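Local coordinates for subclass B3 metallo-beta-lactamase (Sphingobium indicum, PDB 7LUU), which probably hydrolyses beta-lactam antibiotics with a pair of zinc ions, as a subclass B3 metallo-beta-lactamase, at residues Arg177-Lys180 and Asp181-Leu185; Asp40-Leu43 and Thr44-Met47; Ala295-Leu298 and Ala299-Arg302; Leu80-Gly84 and Ala85-Leu89. All coordinates share one frame; numbering follows the deposited sequence.

Contact 1. Residues Arg177-Lys180 and Asp181-Leu185; sequences RVMK and DGEVL
Lys180 and Glu183 close a type II beta turn that carries the chain from strand 176-178, at the margin of one sheet of the metallo-beta-lactamase sandwich, to strand 184-187, at the margin of the other. Asp181 opens the second segment at a corner of this turn, and its OD1 accepts a hydrogen bond from the backbone N of Ala196. Gly182 follows with a positive phi of 86°, which glycine accommodates readily at the third position of a type II turn. Glu183 then returns the chain: Glu183 N gives a hydrogen bond to Lys180 O at 3.0 Å, arriving from above the carbonyl plane. An extended side chain with CG anti to the backbone N (chi1 -173°) carries the carboxylate back to the first segment, where Glu183 OE1 accepts from Lys180 N at 2.9 Å. That bond is nearly straight, 172° at the hydrogen. The Met179 side chain crosses that of Glu183 at about a right angle, Met179 SD lying 3.7 Å from Glu183 OE2. The same Glu183 OE2 stands 4.4 Å from Arg177 NH1, too far for a salt bridge, and two waters lie between them. One joins Arg177 NE, Val178 O and Glu183 OE2; the other accepts from Arg177 NH1 and donates to Val184 O, which brings the backbone of the next residue into the network. Leu185, whose side chain also touches Phe117 and Leu119 of strand 115-119, ends the segment. Leu185 CB meets Met179 CE at 3.8 Å, while Leu185 CD1 sits over one face of the Arg177 guanidinium, offset toward the rim and 3.6 Å from Arg177 NH1.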
ATOM      1  N   ARG A 177     -11.132   6.177   8.391  1.00 17.71           N
ATOM      2  CA  ARG A 177     -11.307   7.510   7.870  1.00 17.57           C
ATOM      3  C   ARG A 177     -11.154   7.384   6.378  1.00 18.85           C
ATOM      4  O   ARG A 177     -10.165   6.807   5.925  1.00 19.35           O
ATOM      5  CB  ARG A 177     -10.221   8.453   8.389  1.00 17.12           C
ATOM      6  CG  ARG A 177     -10.227   9.827   7.697  1.00 20.99           C
ATOM      7  CD  ARG A 177      -9.246  10.716   8.456  1.00 25.42           C
ATOM      8  NE  ARG A 177      -9.012  11.986   7.809  1.00 26.40           N
ATOM      9  CZ  ARG A 177      -8.512  13.043   8.453  1.00 27.72           C
ATOM     10  NH1 ARG A 177      -8.314  14.194   7.819  1.00 27.95           N
ATOM     11  NH2 ARG A 177      -8.228  12.940   9.751  1.00 28.02           N
ATOM     12  N   VAL A 178     -12.129   7.885   5.620  1.00 16.14           N
ATOM     13  CA  VAL A 178     -12.055   7.832   4.154  1.00 17.04           C
ATOM     14  C   VAL A 178     -11.448   9.130   3.626  1.00 16.31           C
ATOM     15  O   VAL A 178     -11.889  10.230   3.995  1.00 19.00           O
ATOM     16  CB  VAL A 178     -13.446   7.623   3.557  1.00 18.96           C
ATOM     17  CG1 VAL A 178     -13.461   7.806   2.048  1.00 18.39           C
ATOM     18  CG2 VAL A 178     -13.932   6.233   3.921  1.00 19.41           C
ATOM     19  N   MET A 179     -10.467   9.010   2.737  1.00 16.24           N
ATOM     20  CA  MET A 179      -9.988  10.167   1.946  1.00 15.72           C
ATOM     21  C   MET A 179     -10.479  10.096   0.519  1.00 18.24           C
ATOM     22  O   MET A 179     -10.429   9.034  -0.105  1.00 19.08           O
ATOM     23  CB  MET A 179      -8.497  10.139   1.841  1.00 18.14           C
ATOM     24  CG  MET A 179      -8.071   9.959   3.083  1.00 27.13           C
ATOM     25  SD  MET A 179      -7.805  11.458   3.765  1.00 34.44           S
ATOM     26  CE  MET A 179      -6.122  10.965   3.697  1.00 15.19           C
ATOM     27  N   LYS A 180     -10.847  11.260  -0.009  1.00 18.44           N
ATOM     28  CA  LYS A 180     -11.171  11.416  -1.416  1.00 17.65           C
ATOM     29  C   LYS A 180      -9.909  11.603  -2.221  1.00 18.33           C
ATOM     30  O   LYS A 180      -8.855  11.937  -1.705  1.00 18.07           O
ATOM     31  CB  LYS A 180     -12.019  12.669  -1.610  1.00 18.11           C
ATOM     32  CG  LYS A 180     -13.353  12.610  -0.875  1.00 25.37           C
ATOM     33  CD  LYS A 180     -14.220  13.738  -1.339  1.00 30.31           C
ATOM     34  CE  LYS A 180     -15.619  13.662  -0.768  1.00 37.55           C
ATOM     35  NZ  LYS A 180     -16.199  15.033  -0.588  1.00 47.54           N
ATOM     36  N   ASP A 181     -10.011  11.269  -3.491  1.00 16.65           N
ATOM     37  CA  ASP A 181      -8.897  11.529  -4.386  1.00 17.62           C
ATOM     38  C   ASP A 181      -8.476  13.001  -4.334  1.00 17.12           C
ATOM     39  O   ASP A 181      -9.312  13.910  -4.451  1.00 19.45           O
ATOM     40  CB  ASP A 181      -9.317  11.141  -5.800  1.00 16.87           C
ATOM     41  CG  ASP A 181      -8.224  11.387  -6.797  1.00 17.97           C
ATOM     42  OD1 ASP A 181      -7.080  11.042  -6.511  1.00 18.73           O
ATOM     43  OD2 ASP A 181      -8.499  11.950  -7.905  1.00 21.34           O
ATOM     44  N   GLY A 182      -7.179  13.250  -4.113  1.00 18.47           N
ATOM     45  CA  GLY A 182      -6.670  14.621  -3.997  1.00 20.76           C
ATOM     46  C   GLY A 182      -6.757  15.216  -2.601  1.00 18.43           C
ATOM     47  O   GLY A 182      -6.206  16.316  -2.374  1.00 18.29           O
ATOM     48  N   GLU A 183      -7.371  14.525  -1.651  1.00 17.26           N
ATOM     49  CA  GLU A 183      -7.522  15.076  -0.308  1.00 17.60           C
ATOM     50  C   GLU A 183      -6.181  15.024   0.403  1.00 17.38           C
ATOM     51  O   GLU A 183      -5.384  14.102   0.166  1.00 17.27           O
ATOM     52  CB  GLU A 183      -8.573  14.252   0.476  1.00 17.64           C
ATOM     53  CG  GLU A 183      -8.910  14.889   1.839  1.00 20.33           C
ATOM     54  CD  GLU A 183     -10.075  14.190   2.553  1.00 26.38           C
ATOM     55  OE1 GLU A 183     -10.853  13.467   1.903  1.00 23.78           O
ATOM     56  OE2 GLU A 183     -10.153  14.381   3.784  1.00 29.26           O
ATOM     57  N   VAL A 184      -5.950  15.995   1.323  1.00 17.88           N
ATOM     58  CA  VAL A 184      -4.671  16.077   2.053  1.00 17.79           C
ATOM     59  C   VAL A 184      -4.928  15.827   3.524  1.00 21.16           C
ATOM     60  O   VAL A 184      -5.888  16.368   4.106  1.00 20.91           O
ATOM     61  CB  VAL A 184      -3.962  17.436   1.827  1.00 18.67           C
ATOM     62  CG1 VAL A 184      -2.545  17.435   2.496  1.00 20.28           C
ATOM     63  CG2 VAL A 184      -3.820  17.710   0.338  1.00 20.36           C
ATOM     64  N   LEU A 185      -4.093  14.989   4.127  1.00 17.34           N
ATOM     65  CA  LEU A 185      -4.055  14.750   5.579  1.00 17.53           C
ATOM     66  C   LEU A 185      -2.899  15.557   6.169  1.00 20.53           C
ATOM     67  O   LEU A 185      -1.732  15.343   5.794  1.00 18.70           O
ATOM     68  CB  LEU A 185      -3.882  13.245   5.827  1.00 18.77           C
ATOM     69  CG  LEU A 185      -3.607  12.868   7.276  1.00 20.35           C
ATOM     70  CD1 LEU A 185      -4.861  13.289   8.044  1.00 27.32           C
ATOM     71  CD2 LEU A 185      -3.393  11.350   7.358  1.00 22.07           C
TER
HETATM   72  O   HOH W   1     -10.880  12.442   5.509  1.00 22.39           O
HETATM   73  O   HOH W   2      -8.326  15.207   5.167  1.00 36.33           O

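Contact 2. Residues Asp40-Leu43 and Thr44-Met47; sequences DDPL and TRPM
Arg45 reaches back along the chain to Asp40, and the salt bridge between them rests on a single carboxylate oxygen. Arg45 NE donates to Asp40 OD1 at 2.9 Å, and Arg45 NH2 adds a weak bond to the same OD1 at 3.1 Å. The oxygen lies in the guanidinium plane, at its edge, yet the arginine comes to it from above the carboxylate plane. The two flat groups are thus steeply turned, 76° apart, rather than paired side by side. A bend at chi3 (-55°) in an otherwise extended arginine turns NE toward the aspartate and leaves Arg45 NH2 3.5 Å from Pro42 CA.

Next to this pair, the loop is shaped by Asp41, whose backbone O lies over one face of the Arg45 guanidinium. Asp41 OD1 accepts from Leu43 N at 2.9 Å, making an Asx turn, and Asp41 O receives Thr44 N at 3.3 Å together with a weak bond from Arg45 N. Asp41 OD2 and Thr44 OG1 share a water, and OD2 also forms a salt bridge with Arg136. Leu43 and Thr44 rest on helix 131-138, which carries Arg136, so the N-terminal loop is laid against that helix ahead of helix 49-55.

The chemistry separates two roles: Asp41, tied to both backbone and helix, probably fixes the bend, whereas the Asp40-Arg45 pair lies at the surface, where solvent would be expected to weaken its attraction.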
ATOM      1  N   ASP A  40      -5.299 -16.902  21.523  1.00 50.25           N
ATOM      2  CA  ASP A  40      -5.500 -17.097  20.095  1.00 45.72           C
ATOM      3  C   ASP A  40      -5.978 -15.769  19.541  1.00 36.78           C
ATOM      4  O   ASP A  40      -7.165 -15.415  19.622  1.00 36.47           O
ATOM      5  CB  ASP A  40      -6.470 -18.231  19.813  1.00 45.42           C
ATOM      6  CG  ASP A  40      -6.197 -18.897  18.456  1.00 48.20           C
ATOM      7  OD1 ASP A  40      -5.581 -18.265  17.558  1.00 38.38           O
ATOM      8  OD2 ASP A  40      -6.583 -20.071  18.306  1.00 48.85           O
ATOM      9  N   ASP A  41      -5.040 -15.009  19.040  1.00 35.74           N
ATOM     10  CA  ASP A  41      -5.297 -13.643  18.628  1.00 32.20           C
ATOM     11  C   ASP A  41      -5.830 -13.652  17.193  1.00 26.38           C
ATOM     12  O   ASP A  41      -5.093 -14.017  16.267  1.00 25.53           O
ATOM     13  CB  ASP A  41      -3.992 -12.879  18.764  1.00 30.88           C
ATOM     14  CG  ASP A  41      -4.126 -11.438  18.398  1.00 29.21           C
ATOM     15  OD1 ASP A  41      -5.193 -11.040  17.850  1.00 25.36           O
ATOM     16  OD2 ASP A  41      -3.138 -10.706  18.657  1.00 30.91           O
ATOM     17  N   PRO A  42      -7.102 -13.287  16.976  1.00 23.29           N
ATOM     18  CA  PRO A  42      -7.666 -13.306  15.620  1.00 22.22           C
ATOM     19  C   PRO A  42      -6.981 -12.329  14.687  1.00 20.10           C
ATOM     20  O   PRO A  42      -7.086 -12.464  13.448  1.00 21.74           O
ATOM     21  CB  PRO A  42      -9.130 -12.890  15.822  1.00 27.08           C
ATOM     22  CG  PRO A  42      -9.161 -12.214  17.149  1.00 27.15           C
ATOM     23  CD  PRO A  42      -8.060 -12.822  18.001  1.00 29.38           C
ATOM     24  N   LEU A  43      -6.382 -11.290  15.253  1.00 19.87           N
ATOM     25  CA  LEU A  43      -5.826 -10.249  14.395  1.00 17.10           C
ATOM     26  C   LEU A  43      -4.384 -10.543  13.967  1.00 17.07           C
ATOM     27  O   LEU A  43      -3.871  -9.909  13.023  1.00 15.88           O
ATOM     28  CB  LEU A  43      -5.889  -8.908  15.138  1.00 17.26           C
ATOM     29  CG  LEU A  43      -7.254  -8.462  15.656  1.00 17.48           C
ATOM     30  CD1 LEU A  43      -7.138  -7.005  16.174  1.00 16.11           C
ATOM     31  CD2 LEU A  43      -8.299  -8.641  14.537  1.00 17.53           C
ATOM     32  N   THR A  44      -3.736 -11.525  14.589  1.00 17.95           N
ATOM     33  CA  THR A  44      -2.382 -11.902  14.143  1.00 16.27           C
ATOM     34  C   THR A  44      -2.267 -13.364  13.755  1.00 19.47           C
ATOM     35  O   THR A  44      -1.161 -13.808  13.406  1.00 19.25           O
ATOM     36  CB  THR A  44      -1.338 -11.618  15.223  1.00 19.50           C
ATOM     37  OG1 THR A  44      -1.643 -12.426  16.394  1.00 22.50           O
ATOM     38  CG2 THR A  44      -1.315 -10.119  15.559  1.00 19.87           C
ATOM     39  N   ARG A  45      -3.363 -14.133  13.777  1.00 18.83           N
ATOM     40  CA  ARG A  45      -3.261 -15.541  13.411  1.00 18.44           C
ATOM     41  C   ARG A  45      -2.706 -15.652  11.983  1.00 20.00           C
ATOM     42  O   ARG A  45      -3.186 -14.934  11.097  1.00 16.82           O
ATOM     43  CB  ARG A  45      -4.665 -16.191  13.595  1.00 17.90           C
ATOM     44  CG  ARG A  45      -4.736 -17.710  13.369  1.00 19.70           C
ATOM     45  CD  ARG A  45      -6.187 -18.277  13.543  1.00 23.24           C
ATOM     46  NE  ARG A  45      -6.682 -17.898  14.858  1.00 23.77           N
ATOM     47  CZ  ARG A  45      -7.745 -17.120  15.055  1.00 24.92           C
ATOM     48  NH1 ARG A  45      -8.439 -16.632  14.043  1.00 23.88           N
ATOM     49  NH2 ARG A  45      -8.035 -16.747  16.307  1.00 26.77           N
ATOM     50  N   PRO A  46      -1.618 -16.423  11.744  1.00 18.34           N
ATOM     51  CA  PRO A  46      -0.850 -16.295  10.486  1.00 18.77           C
ATOM     52  C   PRO A  46      -1.634 -16.691   9.252  1.00 19.12           C
ATOM     53  O   PRO A  46      -2.524 -17.568   9.291  1.00 19.73           O
ATOM     54  CB  PRO A  46       0.319 -17.273  10.674  1.00 19.10           C
ATOM     55  CG  PRO A  46       0.413 -17.418  12.184  1.00 26.39           C
ATOM     56  CD  PRO A  46      -0.951 -17.359  12.701  1.00 20.31           C
ATOM     57  N   MET A  47      -1.326 -16.004   8.160  1.00 16.59           N
ATOM     58  CA  MET A  47      -1.781 -16.352   6.815  1.00 20.45           C
ATOM     59  C   MET A  47      -0.610 -16.621   5.879  1.00 18.46           C
ATOM     60  O   MET A  47       0.448 -16.048   6.016  1.00 18.62           O
ATOM     61  CB  MET A  47      -2.632 -15.187   6.196  1.00 19.09           C
ATOM     62  CG  MET A  47      -3.850 -14.982   7.076  1.00 18.47           C
ATOM     63  SD  MET A  47      -4.903 -13.626   6.437  1.00 18.95           S
ATOM     64  CE  MET A  47      -5.609 -14.461   5.037  1.00 18.96           C
TER
HETATM   65  O   HOH W   3      -0.713 -11.480  19.116  1.00 31.88           O

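Contact 3. Residues Ala295-Leu298 and Ala299-Arg302; sequences AKRL and AEER
Near the C-terminal end of helix 282-300, an i to i+4 salt bridge runs alongside the main-chain bonds. Bonds of the alpha-helical kind run from Ala299 N to Ala295 O, from Glu300 N to Lys296 O and from Glu301 N to Arg297 O, the last at 3.1 Å. Glu301 N also has a weak second bond to Leu298 O, and Arg302 N bonds to Ala299 O, so the shorter i+3 spacing appears beside the i+4 one.

Along one flank, Arg297 meets Glu301. Arg297 NE donates to Glu301 OE2 at 2.7 Å, using the anti lone pair of that oxygen, and Arg297 NH2 adds a weak bond to the same atom at 3.0 Å. OE2 lies close to the guanidinium plane, but the carboxylate as a whole is turned 52° from it. The arginine starts out away from the following turn; its bend at chi2 (61°) brings the guanidinium round to the glutamate. Glu300, one residue before Glu301, touches the arginine chain with OE1, 3.7 Å from Arg297 CD. Glu300 OE2 stays 4.2 Å from Lys296 NZ, opposite charges near each other but short of a salt bridge.

The main pair also reaches beyond the helix: Glu301 OE1 is hydrogen-bonded to Thr237 OG1 and Glu301 OE2 to Phe236 N, while Arg297 NH2 bonds to Ser230 OG. With OE2 shared by two guanidinium nitrogens and the backbone N-H of Phe236, the glutamate is probably held as an anion, and the pair ties the helix end to the loop containing Phe236.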
ATOM      1  N   ALA A 295      -1.299  -4.582 -21.063  1.00 18.41           N
ATOM      2  CA  ALA A 295      -1.445  -4.839 -22.495  1.00 18.05           C
ATOM      3  C   ALA A 295      -1.283  -6.319 -22.788  1.00 21.24           C
ATOM      4  O   ALA A 295      -1.971  -6.883 -23.674  1.00 21.52           O
ATOM      5  CB  ALA A 295      -0.398  -4.023 -23.286  1.00 19.13           C
ATOM      6  N   LYS A 296      -0.293  -6.939 -22.145  1.00 21.36           N
ATOM      7  CA  LYS A 296      -0.057  -8.364 -22.371  1.00 22.67           C
ATOM      8  C   LYS A 296      -1.260  -9.185 -21.895  1.00 22.73           C
ATOM      9  O   LYS A 296      -1.683 -10.143 -22.570  1.00 22.37           O
ATOM     10  CB  LYS A 296       1.231  -8.790 -21.670  1.00 25.26           C
ATOM     11  CG  LYS A 296       1.603 -10.218 -21.894  1.00 38.70           C
ATOM     12  CD  LYS A 296       2.752 -10.663 -20.965  1.00 51.51           C
ATOM     13  CE  LYS A 296       3.749 -11.545 -21.722  1.00 60.17           C
ATOM     14  NZ  LYS A 296       3.994 -12.826 -20.988  1.00 69.20           N
ATOM     15  N   ARG A 297      -1.839  -8.802 -20.756  1.00 20.98           N
ATOM     16  CA  ARG A 297      -2.986  -9.513 -20.210  1.00 21.65           C
ATOM     17  C   ARG A 297      -4.207  -9.369 -21.123  1.00 23.36           C
ATOM     18  O   ARG A 297      -4.881 -10.369 -21.410  1.00 18.89           O
ATOM     19  CB  ARG A 297      -3.284  -9.018 -18.787  1.00 20.04           C
ATOM     20  CG  ARG A 297      -4.605  -9.536 -18.225  1.00 20.44           C
ATOM     21  CD  ARG A 297      -4.639 -11.049 -18.136  1.00 23.60           C
ATOM     22  NE  ARG A 297      -5.984 -11.475 -17.708  1.00 24.81           N
ATOM     23  CZ  ARG A 297      -6.287 -11.928 -16.484  1.00 24.76           C
ATOM     24  NH1 ARG A 297      -5.331 -12.109 -15.542  1.00 22.75           N
ATOM     25  NH2 ARG A 297      -7.571 -12.233 -16.215  1.00 23.35           N
ATOM     26  N   LEU A 298      -4.488  -8.139 -21.603  1.00 17.71           N
ATOM     27  CA  LEU A 298      -5.622  -7.926 -22.512  1.00 17.87           C
ATOM     28  C   LEU A 298      -5.454  -8.747 -23.768  1.00 19.32           C
ATOM     29  O   LEU A 298      -6.420  -9.317 -24.289  1.00 20.65           O
ATOM     30  CB  LEU A 298      -5.770  -6.444 -22.840  1.00 18.76           C
ATOM     31  CG  LEU A 298      -6.036  -5.475 -21.675  1.00 18.57           C
ATOM     32  CD1 LEU A 298      -6.130  -4.066 -22.265  1.00 22.82           C
ATOM     33  CD2 LEU A 298      -7.312  -5.768 -20.972  1.00 20.38           C
ATOM     34  N   ALA A 299      -4.248  -8.770 -24.316  1.00 19.81           N
ATOM     35  CA  ALA A 299      -4.040  -9.554 -25.527  1.00 23.03           C
ATOM     36  C   ALA A 299      -4.269 -11.034 -25.240  1.00 21.84           C
ATOM     37  O   ALA A 299      -4.837 -11.763 -26.075  1.00 23.89           O
ATOM     38  CB  ALA A 299      -2.627  -9.308 -26.023  1.00 23.25           C
ATOM     39  N   GLU A 300      -3.795 -11.503 -24.078  1.00 22.17           N
ATOM     40  CA  GLU A 300      -3.975 -12.906 -23.708  1.00 23.29           C
ATOM     41  C   GLU A 300      -5.430 -13.291 -23.716  1.00 22.17           C
ATOM     42  O   GLU A 300      -5.782 -14.402 -24.136  1.00 24.84           O
ATOM     43  CB  GLU A 300      -3.415 -13.194 -22.300  1.00 24.68           C
ATOM     44  CG  GLU A 300      -1.907 -13.262 -22.286  1.00 38.57           C
ATOM     45  CD  GLU A 300      -1.299 -13.276 -20.855  1.00 47.33           C
ATOM     46  OE1 GLU A 300      -2.011 -12.952 -19.849  1.00 40.83           O
ATOM     47  OE2 GLU A 300      -0.082 -13.585 -20.760  1.00 46.95           O
ATOM     48  N   GLU A 301      -6.299 -12.372 -23.309  1.00 20.88           N
ATOM     49  CA  GLU A 301      -7.741 -12.615 -23.267  1.00 20.74           C
ATOM     50  C   GLU A 301      -8.402 -12.506 -24.624  1.00 28.34           C
ATOM     51  O   GLU A 301      -9.613 -12.737 -24.718  1.00 28.00           O
ATOM     52  CB  GLU A 301      -8.432 -11.609 -22.298  1.00 19.57           C
ATOM     53  CG  GLU A 301      -7.959 -11.719 -20.844  1.00 20.87           C
ATOM     54  CD  GLU A 301      -8.810 -10.900 -19.900  1.00 19.90           C
ATOM     55  OE1 GLU A 301      -9.872 -10.393 -20.321  1.00 20.02           O
ATOM     56  OE2 GLU A 301      -8.410 -10.799 -18.712  1.00 20.54           O
ATOM     57  N   ARG A 302      -7.664 -12.101 -25.665  1.00 22.34           N
ATOM     58  CA  ARG A 302      -8.250 -11.860 -26.975  1.00 22.20           C
ATOM     59  C   ARG A 302      -7.634 -12.833 -27.981  1.00 25.86           C
ATOM     60  O   ARG A 302      -7.807 -12.684 -29.217  1.00 29.43           O
ATOM     61  CB  ARG A 302      -8.074 -10.386 -27.386  1.00 22.55           C
ATOM     62  CG  ARG A 302      -8.952  -9.455 -26.614  1.00 20.95           C
ATOM     63  CD  ARG A 302     -10.412  -9.700 -26.986  1.00 23.37           C
ATOM     64  NE  ARG A 302     -11.310  -8.750 -26.395  1.00 23.11           N
ATOM     65  CZ  ARG A 302     -12.628  -8.763 -26.582  1.00 20.92           C
ATOM     66  NH1 ARG A 302     -13.242  -9.676 -27.338  1.00 22.17           N
ATOM     67  NH2 ARG A 302     -13.323  -7.850 -25.982  1.00 22.77           N
TER

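Contact 4. Residues Leu80-Gly84 and Ala85-Leu89; sequences LIDTG and AGLVL. With GOL (glycerol), chain N.
A beta hairpin of strands 79-82 and 87-90, neighbours in the seven-stranded mixed sheet, closes here through a glycine-rich turn. Ile81 and Val88 form the hydrogen-bonded antiparallel pair: Ile81 N reaches Val88 O at 2.8 Å and Val88 N reaches Ile81 O at 2.9 Å, both in the carbonyl plane. Non-hydrogen-bonded pairs flank it, Leu80 with Leu89 and Asp82 with Leu87. Leu80 CD1 packs against Leu89 CD1 at 3.8 Å, and Leu87 CD2 lies beside Asp82 CA.

At the turn, Thr83 binds twice to Gly86 O, through its N and through OG1 at 2.6 Å, while OG1 accepts from Ala85 N. With chi1 at 72°, OG1 sits between the backbone N and carbonyl carbon, where it can serve both; CG2 is left to touch Val88 CG2. Asp82 OD1 takes Gly84 N in an Asx turn. A glycerol, probably from the crystallisation liquor, bridges Asp82 and Gly86, its O3 donating to Asp82 OD1 and accepting from Gly86 N at 2.9 Å.

Leu80, Asp82 and Leu87 share Phe110 on one face; Ile81, on the other, meets Ile192, and Thr83 touches Ala190 of the same strand 190-196. Strand 115-119 continues the sheet beside Leu87.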
ATOM      1  N   LEU A  80       7.077   4.474   7.643  1.00 12.65           N
ATOM      2  CA  LEU A  80       6.827   5.147   8.932  1.00 12.95           C
ATOM      3  C   LEU A  80       7.249   6.596   8.736  1.00 15.62           C
ATOM      4  O   LEU A  80       8.352   6.859   8.246  1.00 15.94           O
ATOM      5  CB  LEU A  80       7.630   4.498  10.082  1.00 15.35           C
ATOM      6  CG  LEU A  80       7.445   5.272  11.365  1.00 12.99           C
ATOM      7  CD1 LEU A  80       6.061   4.847  11.967  1.00 16.38           C
ATOM      8  CD2 LEU A  80       8.598   4.816  12.281  1.00 17.00           C
ATOM      9  N   ILE A  81       6.337   7.523   9.011  1.00 13.46           N
ATOM     10  CA  ILE A  81       6.622   8.962   8.892  1.00 15.35           C
ATOM     11  C   ILE A  81       6.546   9.575  10.269  1.00 16.89           C
ATOM     12  O   ILE A  81       5.511   9.461  10.942  1.00 14.90           O
ATOM     13  CB  ILE A  81       5.610   9.668   7.960  1.00 15.88           C
ATOM     14  CG1 ILE A  81       5.576   8.957   6.600  1.00 19.09           C
ATOM     15  CG2 ILE A  81       5.930  11.209   7.832  1.00 17.76           C
ATOM     16  CD1 ILE A  81       4.395   9.442   5.761  1.00 16.99           C
ATOM     17  N   ASP A  82       7.612  10.252  10.681  1.00 15.65           N
ATOM     18  CA  ASP A  82       7.620  11.008  11.928  1.00 20.14           C
ATOM     19  C   ASP A  82       7.225  12.452  11.619  1.00 21.07           C
ATOM     20  O   ASP A  82       8.030  13.233  11.108  1.00 23.11           O
ATOM     21  CB  ASP A  82       8.986  10.901  12.594  1.00 20.91           C
ATOM     22  CG  ASP A  82       9.099  11.779  13.816  1.00 27.20           C
ATOM     23  OD1 ASP A  82       8.051  12.332  14.211  1.00 24.14           O
ATOM     24  OD2 ASP A  82      10.280  11.971  14.292  1.00 30.62           O
ATOM     25  N   THR A  83       5.999  12.850  12.002  1.00 19.34           N
ATOM     26  CA  THR A  83       5.471  14.131  11.540  1.00 21.91           C
ATOM     27  C   THR A  83       5.799  15.291  12.476  1.00 26.49           C
ATOM     28  O   THR A  83       5.528  16.440  12.126  1.00 27.11           O
ATOM     29  CB  THR A  83       3.953  14.069  11.413  1.00 24.16           C
ATOM     30  OG1 THR A  83       3.421  14.042  12.757  1.00 22.64           O
ATOM     31  CG2 THR A  83       3.478  12.747  10.696  1.00 17.11           C
ATOM     32  N   GLY A  84       6.331  15.005  13.645  1.00 23.57           N
ATOM     33  CA  GLY A  84       6.534  15.998  14.682  1.00 24.60           C
ATOM     34  C   GLY A  84       5.372  16.103  15.647  1.00 29.72           C
ATOM     35  O   GLY A  84       5.535  16.673  16.737  1.00 29.37           O
ATOM     36  N   ALA A  85       4.222  15.532  15.295  1.00 25.47           N
ATOM     37  CA  ALA A  85       3.015  15.480  16.120  1.00 26.73           C
ATOM     38  C   ALA A  85       2.393  14.093  16.060  1.00 25.00           C
ATOM     39  O   ALA A  85       1.174  13.914  16.120  1.00 25.69           O
ATOM     40  CB  ALA A  85       1.992  16.508  15.680  1.00 30.45           C
ATOM     41  N   GLY A  86       3.240  13.084  16.016  1.00 24.93           N
ATOM     42  CA  GLY A  86       2.780  11.718  15.930  1.00 24.01           C
ATOM     43  C   GLY A  86       3.357  11.044  14.705  1.00 19.78           C
ATOM     44  O   GLY A  86       3.939  11.682  13.822  1.00 20.64           O
ATOM     45  N   LEU A  87       3.147   9.743  14.659  1.00 16.05           N
ATOM     46  CA  LEU A  87       3.739   8.915  13.601  1.00 18.25           C
ATOM     47  C   LEU A  87       2.631   8.438  12.682  1.00 15.41           C
ATOM     48  O   LEU A  87       1.478   8.246  13.104  1.00 16.04           O
ATOM     49  CB  LEU A  87       4.497   7.708  14.181  1.00 16.82           C
ATOM     50  CG  LEU A  87       5.505   8.098  15.301  1.00 18.46           C
ATOM     51  CD1 LEU A  87       6.042   6.833  15.912  1.00 18.92           C
ATOM     52  CD2 LEU A  87       6.681   8.909  14.737  1.00 21.85           C
ATOM     53  N   VAL A  88       3.003   8.190  11.431  1.00 13.73           N
ATOM     54  CA  VAL A  88       2.061   7.607  10.456  1.00 14.30           C
ATOM     55  C   VAL A  88       2.702   6.355   9.862  1.00 16.49           C
ATOM     56  O   VAL A  88       3.850   6.410   9.396  1.00 15.76           O
ATOM     57  CB  VAL A  88       1.797   8.613   9.309  1.00 13.40           C
ATOM     58  CG1 VAL A  88       0.915   8.001   8.297  1.00 11.35           C
ATOM     59  CG2 VAL A  88       1.116   9.878   9.854  1.00 14.01           C
ATOM     60  N   LEU A  89       1.975   5.249   9.842  1.00 12.58           N
ATOM     61  CA  LEU A  89       2.417   4.036   9.135  1.00 13.70           C
ATOM     62  C   LEU A  89       1.685   3.953   7.817  1.00 12.26           C
ATOM     63  O   LEU A  89       0.531   4.373   7.745  1.00 14.45           O
ATOM     64  CB  LEU A  89       2.018   2.851  10.017  1.00 15.85           C
ATOM     65  CG  LEU A  89       2.828   1.618  10.245  1.00 30.31           C
ATOM     66  CD1 LEU A  89       4.313   1.767  10.517  1.00 16.80           C
ATOM     67  CD2 LEU A  89       2.193   0.971  11.498  1.00 20.44           C
TER
HETATM   68  C1  GOL N 313       6.579  11.181  18.192  1.00 52.20           C
HETATM   69  O1  GOL N 313       5.484  11.675  18.924  1.00 50.75           O
HETATM   70  C2  GOL N 313       7.537  12.383  18.096  1.00 56.04           C
HETATM   71  O2  GOL N 313       8.821  12.096  17.493  1.00 52.56           O
HETATM   72  C3  GOL N 313       6.669  13.484  17.417  1.00 49.31           C
HETATM   73  O3  GOL N 313       6.086  12.914  16.261  1.00 39.66           O

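In the fold
Four local contacts within one chain show how chemistry varies with place in the fold. Contact 4 is the buried one, a hairpin inside the seven-stranded sheet held by backbone pairing and apolar side chains, with side-chain hydrogen bonds of a threonine and an aspartate at its turn. Contact 1, partly buried, lies where the chain leaves that same sheet for the six-stranded one, and water mediates much of its polar bonding; its nearest atoms are about 5 Å from those of contact 4. Contacts 2 and 3 are surface contacts near the two chain ends. Each relies on an arginine-carboxylate salt bridge, within a loop in contact 2 and along a helix in contact 3. Contacts 3 and 4 occupy opposite sides of the chain's centre.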